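Local coordinates for leucyl-trna synthetase (Plasmodium falciparum, PDB 5FOD), which forms the editing domain of a cytosolic leucyl-tRNA synthetase, which probably removes wrongly attached amino acids from tRNA, while the whole enzyme attaches leucine to its tRNA, at residues G221-V226 and T231-C236. The protein carries 1 engineered substitution. Numbering follows the deposited sequence.
Sequences GIVPCV and TDDYAC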
# COMPACT_ATOMS: atom_id res chain seq x y z
N GLY A 221 4.40 -2.25 -5.00
CA GLY A 221 5.22 -1.06 -4.71
C GLY A 221 4.62 -0.14 -3.60
O GLY A 221 4.94 1.06 -3.50
N ILE A 222 3.70 -0.69 -2.82
CA ILE A 222 3.15 -0.06 -1.66
C ILE A 222 3.32 -1.00 -0.48
O ILE A 222 2.99 -2.18 -0.55
CB ILE A 222 1.66 0.21 -1.91
CG1 ILE A 222 1.52 1.31 -2.96
CG2 ILE A 222 0.97 0.57 -0.63
CD1 ILE A 222 0.22 1.28 -3.70
N VAL A 223 3.86 -0.50 0.62
CA VAL A 223 4.23 -1.37 1.73
C VAL A 223 3.63 -0.80 3.01
O VAL A 223 3.78 0.41 3.28
CB VAL A 223 5.80 -1.41 1.88
CG1 VAL A 223 6.23 -2.08 3.17
CG2 VAL A 223 6.43 -2.16 0.71
N PRO A 224 2.94 -1.65 3.78
CA PRO A 224 2.51 -1.25 5.14
C PRO A 224 3.72 -0.98 5.98
O PRO A 224 4.67 -1.77 5.92
CB PRO A 224 1.80 -2.52 5.68
CG PRO A 224 1.83 -3.53 4.59
CD PRO A 224 2.66 -3.06 3.47
N CYS A 225 3.75 0.08 6.75
CA CYS A 225 4.89 0.29 7.66
C CYS A 225 4.50 -0.27 9.00
O CYS A 225 3.52 0.21 9.58
CB CYS A 225 5.14 1.77 7.81
SG CYS A 225 6.33 2.23 9.11
N VAL A 226 5.25 -1.23 9.53
CA VAL A 226 5.08 -1.72 10.91
C VAL A 226 6.46 -1.57 11.59
O VAL A 226 7.30 -2.48 11.62
CB VAL A 226 4.58 -3.15 11.02
CG1 VAL A 226 4.35 -3.51 12.51
CG2 VAL A 226 3.26 -3.38 10.21
N THR A 231 12.79 -4.13 10.80
CA THR A 231 13.92 -3.20 10.84
C THR A 231 13.97 -2.25 9.65
O THR A 231 14.36 -1.09 9.81
CB THR A 231 15.24 -3.96 10.97
OG1 THR A 231 15.22 -4.65 12.22
CG2 THR A 231 16.42 -2.99 10.95
N ASP A 232 13.62 -2.64 8.44
CA ASP A 232 13.73 -1.57 7.43
C ASP A 232 12.68 -0.49 7.60
O ASP A 232 12.94 0.66 7.26
CB ASP A 232 13.80 -2.00 5.99
CG ASP A 232 12.58 -2.68 5.53
OD1 ASP A 232 11.91 -3.31 6.40
OD2 ASP A 232 12.33 -2.58 4.30
N ASP A 233 11.51 -0.87 8.11
CA ASP A 233 10.42 0.07 8.35
C ASP A 233 10.87 1.01 9.45
O ASP A 233 10.70 2.16 9.33
CB ASP A 233 9.14 -0.66 8.81
CG ASP A 233 8.46 -1.48 7.68
OD1 ASP A 233 8.91 -1.48 6.51
OD2 ASP A 233 7.41 -2.11 7.97
N TYR A 234 11.42 0.48 10.54
CA TYR A 234 11.97 1.27 11.60
C TYR A 234 13.03 2.22 11.08
O TYR A 234 13.08 3.34 11.48
CB TYR A 234 12.54 0.37 12.70
CG TYR A 234 12.99 1.14 13.90
CD1 TYR A 234 12.09 1.45 14.93
CD2 TYR A 234 14.30 1.63 14.00
CE1 TYR A 234 12.48 2.23 16.00
CE2 TYR A 234 14.70 2.40 15.09
CZ TYR A 234 13.79 2.69 16.08
OH TYR A 234 14.14 3.43 17.16
N ALA A 235 13.91 1.76 10.20
CA ALA A 235 14.99 2.58 9.67
C ALA A 235 14.45 3.74 8.86
O ALA A 235 14.96 4.85 8.95
CB ALA A 235 15.91 1.74 8.81
N CYS A 236 13.44 3.49 8.05
CA CYS A 236 12.89 4.54 7.20
C CYS A 236 12.17 5.59 8.08
O CYS A 236 12.42 6.78 7.92
CB CYS A 236 11.92 3.95 6.19
SG CYS A 236 11.40 5.13 4.95
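Asp233 accepts one hydrogen bond from the backbone of Val226, and this bond is the polar link between strand 222-225 and the start of helix 231-242. Val226 N lies 2.8 Å from Asp233 OD2, and the N-H points almost straight at the oxygen (169°). The donor comes to the anti side of OD2, 34° out of the carboxylate plane. Asp233 CG is anti to its carbonyl carbon and beside its backbone N (chi1 -71°). This turn carries the carboxylate to the end of the strand. Asp233 OD2 also lies 3.4 Å from Pro224 O, but both atoms are acceptors and do not bond.

The remaining contacts are van der Waals. Cys225 CA sits 3.5 Å from Asp233 OD2. Cys225 SG, anti to its own backbone N, lies 4.0 Å from Asp233 CB. On the other carboxylate oxygen, Val223 CG1 is a looser neighbour at 4.3 Å from Asp233 OD1. Val226 points its CB away and meets the helix mainly through its backbone, with Val226 O 3.8 Å from Asp233 CB.

The strand and helix axes are nearly perpendicular, and the contact is small, with Asp233 providing the helix side of every close pair. Outside it, Ser230 OG hydrogen-bonds to Asp233 N. Strand 222-225 pairs antiparallel with strand 106-109, whose Phe108 touches the side chains of both Cys225 and Asp233.

The four-residue link from strand to helix is rich in serine and belongs to the class Ia editing domain. Here the contact joins the end of strand 222-225 to the first turn of the helix. The chemistry implies that a backbone N-H at the strand end holds OD2 of this buried carboxylate, which should favour the observed turn of the side chain.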